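Local coordinates for protein putative metalloprotease II (Bacteroides fragilis, PDB 4ON1) that binds zinc and is probably a secreted metalloendopeptidase related to fragilysin, encoded by the pathogenicity island of this human pathogen, at residues Leu17-Leu23 with His43-Glu49; Gly101-Ile107 with Ile156-Lys162; Ala197-Leu203 with Gly238-Val242; Thr229-Phe233 with Thr361-Leu365; Glu259-Leu263 with Thr297-Ser302. All coordinates share one frame. Residues are numbered along the deposited sequence.

Contact 1: Leu17-Leu23 with His43-Glu49; sequences LEHVLNL and HTIMLQE
Main-chain hydrogen bonds tie Leu17-Leu23 to His43-Glu49 as two parallel strands, their axes 4.6 Å apart at closest and 28° from exact alignment. Met46 N donates to His19 O (2.8 Å), Leu21 N to Met46 O (2.9 Å), Gln48 N to Leu21 O (2.9 Å) and Leu23 N to Gln48 O (2.8 Å). Where the pairing begins, Thr44 O takes Glu18 N at 3.0 Å and, weakly, His19 N at 3.4 Å. His19 NE2 and His43 ND1 share a hydrogen bond of 2.9 Å, the rings meeting rim to rim with planes 18° apart. His19 thus pairs with Ile45, Val20 with Met46, Leu21 with Leu47 and Asn22 with Gln48.

The side chains of Leu21 (chi1 t), Ile45 and Leu47 (both chi1 m) share one face of the sheet: Leu21 CB lies 4.2 Å from Ile45 CG2 and 3.9 Å from Leu47 CD2. Strand 19-22, helix 28-35 and strand 43-49 follow one another as a beta-alpha-beta unit, and the helix covers this face through Leu31 and Val34. On the face of Val20, Met46, Asn22 and Gln48, Met46 CB is met by Leu17 CD2 at 3.7 Å, while Asn22 and Gln48 bond beyond the segments, to Arg24 and Gly50. The chemistry implies a pairing set by backbone bonds, apolar around Leu21, Ile45 and Leu47, with the histidine pair where it starts, and mixed around Met46.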
# COMPACT_ATOMS: atom_id res chain seq x y z
N LEU A 17 -9.06 -28.81 -1.30
CA LEU A 17 -7.83 -28.21 -1.81
C LEU A 17 -7.86 -28.02 -3.32
O LEU A 17 -8.28 -28.92 -4.05
CB LEU A 17 -6.62 -29.05 -1.42
CG LEU A 17 -6.11 -28.81 -0.01
CD1 LEU A 17 -5.24 -29.96 0.46
CD2 LEU A 17 -5.34 -27.50 0.03
N GLU A 18 -7.37 -26.88 -3.78
CA GLU A 18 -7.26 -26.62 -5.21
C GLU A 18 -5.82 -26.38 -5.66
O GLU A 18 -5.51 -26.51 -6.84
CB GLU A 18 -8.13 -25.43 -5.61
CG GLU A 18 -9.63 -25.67 -5.41
CD GLU A 18 -10.48 -24.64 -6.13
OE1 GLU A 18 -10.39 -24.55 -7.37
OE2 GLU A 18 -11.25 -23.93 -5.44
N HIS A 19 -4.95 -26.02 -4.72
CA HIS A 19 -3.58 -25.68 -5.09
C HIS A 19 -2.57 -26.08 -4.02
O HIS A 19 -2.90 -26.14 -2.83
CB HIS A 19 -3.44 -24.17 -5.35
CG HIS A 19 -4.53 -23.60 -6.20
ND1 HIS A 19 -4.47 -23.59 -7.58
CD2 HIS A 19 -5.71 -23.01 -5.87
CE1 HIS A 19 -5.57 -23.03 -8.06
NE2 HIS A 19 -6.33 -22.67 -7.04
N VAL A 20 -1.34 -26.34 -4.45
CA VAL A 20 -0.21 -26.48 -3.54
C VAL A 20 0.82 -25.43 -3.92
O VAL A 20 0.92 -25.03 -5.08
CB VAL A 20 0.45 -27.87 -3.58
CG1 VAL A 20 -0.57 -28.97 -3.32
CG2 VAL A 20 1.17 -28.09 -4.92
N LEU A 21 1.58 -24.98 -2.93
CA LEU A 21 2.57 -23.94 -3.15
C LEU A 21 3.66 -24.07 -2.11
O LEU A 21 3.40 -24.00 -0.90
CB LEU A 21 1.90 -22.56 -3.09
CG LEU A 21 2.74 -21.33 -3.45
CD1 LEU A 21 3.28 -21.42 -4.87
CD2 LEU A 21 1.91 -20.06 -3.28
N ASN A 22 4.89 -24.28 -2.58
CA ASN A 22 6.06 -24.32 -1.71
C ASN A 22 6.66 -22.92 -1.66
O ASN A 22 7.27 -22.47 -2.63
CB ASN A 22 7.07 -25.36 -2.21
CG ASN A 22 8.26 -25.52 -1.27
OD1 ASN A 22 8.66 -24.58 -0.58
ND2 ASN A 22 8.83 -26.72 -1.25
N LEU A 23 6.48 -22.25 -0.53
CA LEU A 23 6.89 -20.86 -0.38
C LEU A 23 8.40 -20.67 -0.50
O LEU A 23 8.86 -19.60 -0.90
CB LEU A 23 6.40 -20.33 0.98
CG LEU A 23 4.88 -20.19 1.14
CD1 LEU A 23 4.51 -19.99 2.59
CD2 LEU A 23 4.37 -19.02 0.30
N HIS A 43 -10.69 -20.06 -2.95
CA HIS A 43 -9.81 -21.19 -3.29
C HIS A 43 -9.01 -21.56 -2.05
O HIS A 43 -8.57 -20.68 -1.31
CB HIS A 43 -8.87 -20.86 -4.45
CG HIS A 43 -9.53 -20.87 -5.79
ND1 HIS A 43 -9.01 -21.56 -6.87
CD2 HIS A 43 -10.66 -20.27 -6.24
CE1 HIS A 43 -9.79 -21.39 -7.92
NE2 HIS A 43 -10.80 -20.61 -7.57
N THR A 44 -8.80 -22.85 -1.85
CA THR A 44 -8.03 -23.29 -0.70
C THR A 44 -6.67 -23.76 -1.18
O THR A 44 -6.57 -24.53 -2.13
CB THR A 44 -8.76 -24.40 0.07
OG1 THR A 44 -10.06 -23.94 0.47
CG2 THR A 44 -7.98 -24.78 1.32
N ILE A 45 -5.63 -23.27 -0.51
CA ILE A 45 -4.26 -23.54 -0.91
C ILE A 45 -3.49 -24.21 0.21
O ILE A 45 -3.55 -23.76 1.35
CB ILE A 45 -3.53 -22.24 -1.29
CG1 ILE A 45 -4.33 -21.43 -2.32
CG2 ILE A 45 -2.11 -22.55 -1.79
CD1 ILE A 45 -3.85 -20.00 -2.45
N MET A 46 -2.76 -25.27 -0.12
CA MET A 46 -1.82 -25.84 0.83
C MET A 46 -0.44 -25.23 0.67
O MET A 46 0.18 -25.35 -0.38
CB MET A 46 -1.74 -27.34 0.69
CG MET A 46 -0.49 -27.90 1.33
SD MET A 46 -0.81 -29.50 2.03
CE MET A 46 -1.86 -28.99 3.38
N LEU A 47 0.01 -24.55 1.71
CA LEU A 47 1.31 -23.90 1.69
C LEU A 47 2.33 -24.75 2.41
O LEU A 47 2.01 -25.46 3.37
CB LEU A 47 1.22 -22.52 2.35
CG LEU A 47 0.25 -21.54 1.69
CD1 LEU A 47 0.05 -20.31 2.56
CD2 LEU A 47 0.78 -21.15 0.32
N GLN A 48 3.57 -24.68 1.94
CA GLN A 48 4.67 -25.33 2.64
C GLN A 48 5.82 -24.34 2.82
O GLN A 48 6.19 -23.61 1.89
CB GLN A 48 5.17 -26.57 1.89
CG GLN A 48 6.45 -27.16 2.49
CD GLN A 48 6.98 -28.37 1.75
OE1 GLN A 48 6.46 -28.74 0.69
NE2 GLN A 48 8.00 -29.01 2.31
N GLU A 49 6.33 -24.28 4.04
CA GLU A 49 7.59 -23.60 4.31
C GLU A 49 8.43 -24.49 5.22
O GLU A 49 8.12 -24.65 6.40
CB GLU A 49 7.35 -22.22 4.93
CG GLU A 49 8.62 -21.38 5.04
CD GLU A 49 8.35 -19.94 5.43
OE1 GLU A 49 7.92 -19.70 6.58
OE2 GLU A 49 8.57 -19.05 4.58

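Contact 2: Gly101-Ile107 with Ile156-Lys162; sequences GDLIDYI and IRIDITK
This is an antiparallel strand pair in the N-terminal fragilysin domain, Gly101-Ile107 running against Ile156-Lys162 just where the second segment passes from strand into helix 160-165. The axes come within 4.6 Å, their directions 159° apart. Asp105 with Ile158 and Ile107 with Ile156 are hydrogen-bonded pairs, each N to the opposite O at 2.8 Å except Ile156 N to Ile107 O at 2.9 Å. Ile104 with Asp159 and Tyr106 with Arg157 are non-hydrogen-bonded pairs.

Past Asp159 the pairing carries on into the first turn of the helix: Ile160 N donates to Leu103 O (2.8 Å), and Leu103 N to Thr161 OG1 (2.8 Å, Thr161 chi1 m). Asp159 is the N-cap, its OD2 accepting from Lys162 N at 3.1 Å, and its OD1 lies 2.7 Å from Asp102 OD2. On the face carrying Asp105, Ile107 CD1 packs 3.9 Å from Ile158 CG1, and helix 112-126 covers Ile107, Ile156 and Ile158 through Met115, Ala119 and Tyr122. On the other face, Ile104 CG2 sits over the guanidinium of Arg157, with Arg157 CG 3.6 Å away. Arg157 NE and Tyr106 OH both turn to Glu49, and Asp105 makes a salt bridge with Arg96.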
# COMPACT_ATOMS: atom_id res chain seq x y z
N GLY A 101 3.86 -15.04 14.50
CA GLY A 101 3.55 -13.72 15.03
C GLY A 101 4.08 -12.56 14.20
O GLY A 101 3.71 -11.41 14.43
N ASP A 102 4.96 -12.85 13.25
CA ASP A 102 5.52 -11.81 12.39
C ASP A 102 4.78 -11.69 11.07
O ASP A 102 4.30 -12.69 10.52
CB ASP A 102 7.01 -12.06 12.12
CG ASP A 102 7.88 -11.74 13.32
OD1 ASP A 102 7.35 -11.26 14.34
OD2 ASP A 102 9.11 -11.97 13.24
N LEU A 103 4.66 -10.46 10.58
CA LEU A 103 4.12 -10.23 9.25
C LEU A 103 5.21 -10.45 8.20
O LEU A 103 6.26 -9.79 8.22
CB LEU A 103 3.54 -8.82 9.15
CG LEU A 103 2.81 -8.50 7.85
CD1 LEU A 103 1.53 -9.30 7.80
CD2 LEU A 103 2.51 -7.01 7.77
N ILE A 104 4.98 -11.39 7.29
CA ILE A 104 5.99 -11.79 6.31
C ILE A 104 5.56 -11.49 4.87
O ILE A 104 4.43 -11.80 4.49
CB ILE A 104 6.29 -13.30 6.42
CG1 ILE A 104 6.64 -13.66 7.87
CG2 ILE A 104 7.42 -13.69 5.47
CD1 ILE A 104 7.90 -12.98 8.39
N ASP A 105 6.44 -10.86 4.10
CA ASP A 105 6.21 -10.62 2.67
C ASP A 105 7.01 -11.60 1.81
O ASP A 105 8.22 -11.72 1.98
CB ASP A 105 6.61 -9.18 2.29
CG ASP A 105 5.42 -8.32 1.90
OD1 ASP A 105 4.34 -8.87 1.60
OD2 ASP A 105 5.58 -7.08 1.88
N TYR A 106 6.33 -12.31 0.91
CA TYR A 106 7.02 -13.12 -0.09
C TYR A 106 6.89 -12.43 -1.43
O TYR A 106 5.78 -12.15 -1.87
CB TYR A 106 6.45 -14.55 -0.16
CG TYR A 106 6.50 -15.32 1.13
CD1 TYR A 106 7.52 -16.22 1.39
CD2 TYR A 106 5.52 -15.15 2.10
CE1 TYR A 106 7.57 -16.93 2.57
CE2 TYR A 106 5.56 -15.85 3.29
CZ TYR A 106 6.59 -16.74 3.52
OH TYR A 106 6.63 -17.44 4.71
N ILE A 107 8.02 -12.15 -2.08
CA ILE A 107 8.03 -11.33 -3.28
C ILE A 107 8.67 -12.08 -4.45
O ILE A 107 9.79 -12.60 -4.33
CB ILE A 107 8.79 -10.00 -3.01
CG1 ILE A 107 8.14 -9.24 -1.84
CG2 ILE A 107 8.88 -9.14 -4.27
CD1 ILE A 107 9.11 -8.33 -1.09
N ILE A 156 11.97 -13.56 -2.67
CA ILE A 156 12.49 -12.82 -1.53
C ILE A 156 11.48 -12.91 -0.40
O ILE A 156 10.29 -12.73 -0.63
CB ILE A 156 12.74 -11.34 -1.87
CG1 ILE A 156 13.74 -11.20 -3.01
CG2 ILE A 156 13.27 -10.62 -0.67
CD1 ILE A 156 15.02 -11.93 -2.76
N ARG A 157 11.96 -13.21 0.80
CA ARG A 157 11.11 -13.29 1.99
C ARG A 157 11.54 -12.21 2.98
O ARG A 157 12.66 -12.24 3.49
CB ARG A 157 11.23 -14.68 2.61
CG ARG A 157 10.39 -14.92 3.85
CD ARG A 157 10.88 -16.18 4.54
NE ARG A 157 9.95 -16.68 5.54
CZ ARG A 157 9.91 -16.27 6.80
NH1 ARG A 157 10.74 -15.32 7.22
NH2 ARG A 157 9.03 -16.80 7.64
N ILE A 158 10.66 -11.25 3.24
CA ILE A 158 10.97 -10.12 4.11
C ILE A 158 10.13 -10.18 5.38
O ILE A 158 8.91 -10.28 5.31
CB ILE A 158 10.71 -8.78 3.41
CG1 ILE A 158 11.38 -8.73 2.05
CG2 ILE A 158 11.20 -7.63 4.30
CD1 ILE A 158 12.89 -8.67 2.15
N ASP A 159 10.78 -10.09 6.53
CA ASP A 159 10.04 -9.99 7.78
C ASP A 159 9.70 -8.52 8.05
O ASP A 159 10.55 -7.76 8.50
CB ASP A 159 10.84 -10.58 8.94
CG ASP A 159 9.99 -10.86 10.17
OD1 ASP A 159 10.23 -11.88 10.83
OD2 ASP A 159 9.09 -10.04 10.47
N ILE A 160 8.46 -8.14 7.76
CA ILE A 160 8.03 -6.75 7.92
C ILE A 160 8.08 -6.32 9.38
O ILE A 160 8.53 -5.23 9.72
CB ILE A 160 6.59 -6.54 7.39
CG1 ILE A 160 6.47 -7.02 5.94
CG2 ILE A 160 6.15 -5.08 7.55
CD1 ILE A 160 7.38 -6.28 4.97
N THR A 161 7.60 -7.20 10.25
CA THR A 161 7.57 -6.92 11.68
C THR A 161 8.97 -6.60 12.21
O THR A 161 9.15 -5.65 12.96
CB THR A 161 6.96 -8.09 12.45
OG1 THR A 161 5.61 -8.29 12.01
CG2 THR A 161 6.98 -7.83 13.95
N LYS A 162 9.95 -7.40 11.80
CA LYS A 162 11.34 -7.15 12.17
C LYS A 162 11.83 -5.82 11.62
O LYS A 162 12.43 -5.02 12.35
CB LYS A 162 12.24 -8.27 11.67
CG LYS A 162 12.79 -9.18 12.75
CD LYS A 162 11.84 -10.31 13.09
CE LYS A 162 12.58 -11.46 13.76
NZ LYS A 162 13.58 -12.09 12.83

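Contact 3: Ala197-Leu203 with Gly238-Val242; sequences ATYPATL and GFITV
Phe239 overlaps Thr198, its ring atom CE2 3.7 Å from Thr198 CG2, at the mouth of a parallel strand pair. The strands are the two ends of a beta-alpha-beta crossover: strand 201-209 leads through helices 217-230 and 232-235 back to strand 240-248. Axes approach to 4.6 Å at 31°. Gly238, with phi 82°, closes the preceding helix in a Schellman motif, and Pro200 follows a cis peptide bond. Pairing starts with Ala201 N to Phe239 O (3.2 Å), then Thr241 N to Ala201 O (2.9 Å) and Leu203 N to Thr241 O (2.8 Å), so Ala201 pairs with Ile240, Thr202 with Thr241 and Leu203 with Val242. Ala201, Leu203 (chi1 t), Ile240 (chi1 p) and Val242 (chi1 t) share one face of the sheet, where Leu309 meets Ala201 and Ile240. Thr202 (chi1 m) and Thr241 (chi1 p) turn the other way, and one water bridges them: it lies 2.8 Å from Thr202 OG1, 2.8 Å from Thr241 OG1 and donates to Pro200 O at 2.4 Å.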
# COMPACT_ATOMS: atom_id res chain seq x y z
N ALA A 197 -24.26 9.75 -2.50
CA ALA A 197 -23.16 9.24 -1.68
C ALA A 197 -23.13 7.71 -1.67
O ALA A 197 -22.08 7.10 -1.45
CB ALA A 197 -23.29 9.78 -0.26
N THR A 198 -24.28 7.10 -1.92
CA THR A 198 -24.47 5.64 -1.86
C THR A 198 -24.38 4.90 -3.20
O THR A 198 -24.84 3.76 -3.32
CB THR A 198 -25.86 5.33 -1.26
OG1 THR A 198 -26.30 6.43 -0.45
CG2 THR A 198 -25.82 4.06 -0.44
N TYR A 199 -23.76 5.52 -4.20
CA TYR A 199 -24.18 5.30 -5.58
C TYR A 199 -23.92 3.93 -6.28
O TYR A 199 -24.83 3.41 -6.94
CB TYR A 199 -23.58 6.43 -6.43
CG TYR A 199 -24.21 7.76 -6.09
CD1 TYR A 199 -23.47 8.93 -6.10
CD2 TYR A 199 -25.56 7.85 -5.76
CE1 TYR A 199 -24.04 10.16 -5.78
CE2 TYR A 199 -26.15 9.07 -5.44
CZ TYR A 199 -25.38 10.22 -5.45
OH TYR A 199 -25.97 11.43 -5.14
N PRO A 200 -22.72 3.34 -6.15
CA PRO A 200 -21.50 3.67 -5.42
C PRO A 200 -20.62 4.66 -6.17
O PRO A 200 -20.33 4.47 -7.34
CB PRO A 200 -20.78 2.32 -5.29
CG PRO A 200 -21.34 1.46 -6.41
CD PRO A 200 -22.48 2.20 -7.06
N ALA A 201 -20.21 5.72 -5.48
CA ALA A 201 -19.33 6.69 -6.11
C ALA A 201 -17.95 6.09 -6.33
O ALA A 201 -17.41 5.39 -5.47
CB ALA A 201 -19.24 7.94 -5.26
N THR A 202 -17.36 6.37 -7.49
CA THR A 202 -16.00 5.93 -7.78
C THR A 202 -14.99 6.92 -7.22
O THR A 202 -15.00 8.09 -7.57
CB THR A 202 -15.76 5.75 -9.29
OG1 THR A 202 -16.60 4.71 -9.80
CG2 THR A 202 -14.30 5.38 -9.55
N LEU A 203 -14.13 6.45 -6.33
CA LEU A 203 -13.03 7.26 -5.84
C LEU A 203 -11.74 6.82 -6.52
O LEU A 203 -11.30 5.68 -6.34
CB LEU A 203 -12.91 7.14 -4.31
CG LEU A 203 -11.84 7.98 -3.62
CD1 LEU A 203 -11.94 9.45 -4.03
CD2 LEU A 203 -11.95 7.83 -2.12
N GLY A 238 -21.02 -0.65 -0.16
CA GLY A 238 -21.45 -0.09 -1.42
C GLY A 238 -21.46 1.43 -1.47
O GLY A 238 -22.07 2.00 -2.37
N PHE A 239 -20.79 2.08 -0.53
CA PHE A 239 -20.70 3.54 -0.58
C PHE A 239 -19.75 4.01 -1.69
O PHE A 239 -20.04 4.98 -2.39
CB PHE A 239 -20.25 4.10 0.77
CG PHE A 239 -21.32 4.04 1.83
CD1 PHE A 239 -21.01 3.60 3.11
CD2 PHE A 239 -22.62 4.44 1.55
CE1 PHE A 239 -22.00 3.55 4.09
CE2 PHE A 239 -23.60 4.39 2.52
CZ PHE A 239 -23.29 3.94 3.80
N ILE A 240 -18.62 3.33 -1.84
CA ILE A 240 -17.66 3.69 -2.87
C ILE A 240 -17.09 2.47 -3.57
O ILE A 240 -17.18 1.35 -3.05
CB ILE A 240 -16.47 4.50 -2.30
CG1 ILE A 240 -15.55 3.59 -1.48
CG2 ILE A 240 -16.94 5.71 -1.49
CD1 ILE A 240 -14.42 4.33 -0.76
N THR A 241 -16.54 2.69 -4.76
CA THR A 241 -15.59 1.76 -5.36
C THR A 241 -14.31 2.56 -5.48
O THR A 241 -14.34 3.79 -5.58
CB THR A 241 -16.04 1.24 -6.74
OG1 THR A 241 -16.22 2.35 -7.62
CG2 THR A 241 -17.33 0.45 -6.63
N VAL A 242 -13.17 1.88 -5.46
CA VAL A 242 -11.91 2.59 -5.45
C VAL A 242 -11.08 2.19 -6.65
O VAL A 242 -11.02 1.02 -7.04
CB VAL A 242 -11.11 2.32 -4.16
CG1 VAL A 242 -9.84 3.13 -4.16
CG2 VAL A 242 -11.95 2.71 -2.94
O HOH W 1 -18.69 3.25 -8.65

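Contact 4: Thr229-Phe233 with Thr361-Leu365; sequences TSLKF and TPNHL
Beside the zinc site, the loop that follows the HExxH helix of this metzincin-type protease settles against a break between two helices, the side chain of His364 about 9 Å from the zinc ion. Helix 217-230 ends at Ser230, and Leu231 serves as N-cap of helix 232-235. Opposite, Pro362 centres an inverse gamma turn, and Asn363 and His364 continue extended. The nearest alpha carbons, Ser230 CA and Asn363 CA, are 4.7 Å apart. No direct hydrogen bond joins the segments. Thr229 CG2 lies 4.2 Å from Pro362 CG, Ser230 CA 3.2 Å from Pro362 O. His364 (chi1 m) brings its ring edge to Ser230 O (CD2, 3.4 Å); CD2 is also 4.2 Å from Phe233 CE2, and the side chain touches Met352, probably the Met-turn methionine. Phe233 stacks on Trp370. Two waters supply the polar link: one donates to Ser230 OG (2.9 Å) and lies 2.8 Å from His364 NE2, the other donates to Ser230 O (2.8 Å) and accepts from His364 N (2.7 Å).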
# COMPACT_ATOMS: atom_id res chain seq x y z
N THR A 229 -7.77 -2.21 2.53
CA THR A 229 -8.23 -2.78 3.79
C THR A 229 -8.84 -1.71 4.69
O THR A 229 -9.91 -1.91 5.25
CB THR A 229 -7.07 -3.47 4.52
OG1 THR A 229 -6.60 -4.56 3.73
CG2 THR A 229 -7.53 -3.98 5.89
N SER A 230 -8.19 -0.56 4.78
CA SER A 230 -8.66 0.50 5.66
C SER A 230 -10.01 1.04 5.22
O SER A 230 -10.78 1.54 6.05
CB SER A 230 -7.64 1.63 5.74
OG SER A 230 -7.62 2.40 4.55
N LEU A 231 -10.30 0.94 3.92
CA LEU A 231 -11.53 1.50 3.37
C LEU A 231 -12.59 0.46 3.07
O LEU A 231 -13.62 0.77 2.45
CB LEU A 231 -11.23 2.30 2.10
CG LEU A 231 -10.25 3.47 2.29
CD1 LEU A 231 -10.16 4.31 1.02
CD2 LEU A 231 -10.70 4.32 3.47
N LYS A 232 -12.35 -0.78 3.49
CA LYS A 232 -13.30 -1.87 3.26
C LYS A 232 -14.71 -1.54 3.75
O LYS A 232 -15.71 -1.89 3.11
CB LYS A 232 -12.82 -3.15 3.94
CG LYS A 232 -13.72 -4.35 3.67
CD LYS A 232 -13.25 -5.61 4.39
CE LYS A 232 -11.92 -6.11 3.85
NZ LYS A 232 -11.22 -6.98 4.84
N PHE A 233 -14.81 -0.87 4.90
CA PHE A 233 -16.12 -0.55 5.45
C PHE A 233 -16.95 0.36 4.54
O PHE A 233 -18.17 0.32 4.57
CB PHE A 233 -15.99 0.07 6.84
CG PHE A 233 -15.44 1.48 6.85
CD1 PHE A 233 -16.27 2.56 7.07
CD2 PHE A 233 -14.08 1.71 6.68
CE1 PHE A 233 -15.77 3.86 7.11
CE2 PHE A 233 -13.57 3.00 6.71
CZ PHE A 233 -14.42 4.07 6.92
N THR A 361 -2.27 -1.28 12.88
CA THR A 361 -2.89 -2.13 11.86
C THR A 361 -3.53 -1.22 10.83
O THR A 361 -3.84 -0.07 11.13
CB THR A 361 -3.96 -3.07 12.46
OG1 THR A 361 -5.10 -2.31 12.87
CG2 THR A 361 -3.40 -3.85 13.64
N PRO A 362 -3.73 -1.72 9.60
CA PRO A 362 -4.31 -0.85 8.57
C PRO A 362 -5.83 -0.75 8.67
O PRO A 362 -6.53 -0.89 7.66
CB PRO A 362 -3.88 -1.52 7.26
CG PRO A 362 -3.82 -2.97 7.61
CD PRO A 362 -3.32 -3.03 9.04
N ASN A 363 -6.33 -0.49 9.87
CA ASN A 363 -7.76 -0.45 10.13
C ASN A 363 -8.16 0.82 10.86
O ASN A 363 -7.46 1.25 11.78
CB ASN A 363 -8.20 -1.66 10.97
CG ASN A 363 -7.87 -2.98 10.31
OD1 ASN A 363 -6.77 -3.53 10.48
ND2 ASN A 363 -8.83 -3.51 9.56
N HIS A 364 -9.26 1.43 10.43
CA HIS A 364 -9.87 2.51 11.19
C HIS A 364 -10.75 1.90 12.28
O HIS A 364 -11.82 1.37 12.00
CB HIS A 364 -10.70 3.43 10.28
CG HIS A 364 -9.87 4.22 9.32
ND1 HIS A 364 -9.13 5.32 9.69
CD2 HIS A 364 -9.66 4.06 7.99
CE1 HIS A 364 -8.51 5.81 8.63
NE2 HIS A 364 -8.81 5.06 7.59
N LEU A 365 -10.29 2.00 13.52
CA LEU A 365 -10.99 1.39 14.64
C LEU A 365 -11.76 2.44 15.44
O LEU A 365 -12.52 2.12 16.35
CB LEU A 365 -10.00 0.66 15.55
CG LEU A 365 -9.06 -0.33 14.87
CD1 LEU A 365 -8.04 -0.88 15.89
CD2 LEU A 365 -9.82 -1.47 14.20
O HOH W 2 -7.58 5.25 5.13
O HOH W 3 -11.01 0.41 8.62

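Contact 5: Glu259-Leu263 with Thr297-Ser302; sequences EVSAL and TFGYAS
Tyr300, Glu259 and Leu263 carry most of this buried contact, in which helix 259-271 backs strand 299-301, the antiparallel strand that runs beside the zinc site as in other metzincins. Helix and strand axes come no closer than 8.9 Å and cross at -64°. Tyr300 (phi -158°, psi 128°; chi1 t, chi2 79°) points its CA-to-CB bond toward the helix. Glu259 CG sits over one ring face, 4.0 Å from the centroid, a CH-pi contact, while Leu263 CD2 meets the ring edge, 3.7 Å from Tyr300 CD2. One helical turn separates Glu259 and Leu263, linked by the bond from Leu263 N to Glu259 O (2.9 Å), so both face the strand together. Val260 CG2 comes 3.6 Å from Tyr300 OH. Leu263 (chi1 t, chi2 p) also reaches Ser302, CD2 to CA 3.5 Å, and packs on Ile321 of the neighbouring strand. Ala301 points its CA-to-CB bond away from the helix; its side chain touches the zinc ligand His338 and its backbone bonds with Asp176, another zinc ligand. Glu259, with chi1 p, bends its carboxylate to Thr297, the first residue of Thr297-Ser302, and Thr297 OG1 donates a weak hydrogen bond to Glu259 OE1 at 2.9 Å.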
# COMPACT_ATOMS: atom_id res chain seq x y z
N GLU A 259 8.63 18.75 4.01
CA GLU A 259 7.40 18.18 3.47
C GLU A 259 6.45 19.23 2.89
O GLU A 259 5.81 18.98 1.87
CB GLU A 259 6.69 17.33 4.54
CG GLU A 259 6.34 18.07 5.83
CD GLU A 259 7.40 17.89 6.91
OE1 GLU A 259 8.54 17.51 6.58
OE2 GLU A 259 7.09 18.12 8.09
N VAL A 260 6.34 20.39 3.54
CA VAL A 260 5.43 21.43 3.07
C VAL A 260 5.86 21.95 1.70
O VAL A 260 5.04 22.08 0.79
CB VAL A 260 5.35 22.60 4.06
CG1 VAL A 260 4.47 23.72 3.52
CG2 VAL A 260 4.81 22.12 5.41
N SER A 261 7.15 22.22 1.55
CA SER A 261 7.72 22.63 0.28
C SER A 261 7.58 21.54 -0.77
O SER A 261 7.26 21.81 -1.93
CB SER A 261 9.20 23.00 0.45
OG SER A 261 9.39 23.76 1.62
N ALA A 262 7.84 20.30 -0.37
CA ALA A 262 7.76 19.16 -1.28
C ALA A 262 6.34 18.97 -1.82
O ALA A 262 6.14 18.69 -3.00
CB ALA A 262 8.24 17.89 -0.60
N LEU A 263 5.34 19.11 -0.95
CA LEU A 263 3.96 18.98 -1.38
C LEU A 263 3.57 20.08 -2.37
O LEU A 263 3.00 19.81 -3.43
CB LEU A 263 3.01 19.02 -0.19
CG LEU A 263 1.53 18.90 -0.56
CD1 LEU A 263 1.27 17.59 -1.29
CD2 LEU A 263 0.65 19.00 0.68
N THR A 297 9.92 12.61 8.44
CA THR A 297 8.57 12.62 7.86
C THR A 297 8.34 11.49 6.86
O THR A 297 9.10 11.34 5.90
CB THR A 297 8.29 13.97 7.16
OG1 THR A 297 8.29 15.02 8.14
CG2 THR A 297 6.93 13.95 6.47
N PHE A 298 7.29 10.71 7.07
CA PHE A 298 7.02 9.55 6.22
C PHE A 298 5.95 9.85 5.18
O PHE A 298 5.88 9.20 4.14
CB PHE A 298 6.57 8.36 7.06
CG PHE A 298 7.42 8.12 8.27
CD1 PHE A 298 8.80 8.24 8.20
CD2 PHE A 298 6.84 7.78 9.48
CE1 PHE A 298 9.59 8.03 9.32
CE2 PHE A 298 7.62 7.56 10.61
CZ PHE A 298 9.00 7.69 10.52
N GLY A 299 5.12 10.85 5.47
CA GLY A 299 4.03 11.22 4.59
C GLY A 299 3.49 12.56 5.03
O GLY A 299 3.75 13.00 6.15
N TYR A 300 2.75 13.22 4.15
CA TYR A 300 2.19 14.53 4.47
C TYR A 300 1.00 14.81 3.58
O TYR A 300 1.09 14.70 2.36
CB TYR A 300 3.25 15.63 4.31
CG TYR A 300 2.78 17.01 4.75
CD1 TYR A 300 2.74 17.36 6.09
CD2 TYR A 300 2.40 17.95 3.81
CE1 TYR A 300 2.32 18.62 6.48
CE2 TYR A 300 1.98 19.20 4.18
CZ TYR A 300 1.94 19.54 5.52
OH TYR A 300 1.52 20.80 5.87
N ALA A 301 -0.12 15.17 4.20
CA ALA A 301 -1.37 15.41 3.48
C ALA A 301 -1.69 16.90 3.40
O ALA A 301 -1.40 17.65 4.34
CB ALA A 301 -2.52 14.66 4.15
N SER A 302 -2.29 17.32 2.29
CA SER A 302 -2.59 18.74 2.07
C SER A 302 -3.61 19.29 3.06
O SER A 302 -3.66 20.49 3.30
CB SER A 302 -3.07 18.98 0.65
OG SER A 302 -4.28 18.31 0.41

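Contacts 1 and 2 come first along the chain, in the N-terminal fragilysin domain, and touch although their centres are 18 Å apart: Glu49 makes a salt bridge with Arg157 and probably a hydrogen bond with Tyr106. Contacts 3, 4 and 5 belong to the protease part. Contacts 3 and 4 interleave along the sequence, sharing the run from strand 201-209 through helices 217-230 and 232-235 to strand 240-248, with centres 16 Å apart. Contact 5 lies within the sequence spanned by contact 4, centres 22 Å apart. Contact 4 joins distant sequence, and both lie near the zinc. Contacts 1, 2, 3 and 5 all reach one mixed sheet, contacts 1 and 5 across the chain's centre, centres 42 Å apart.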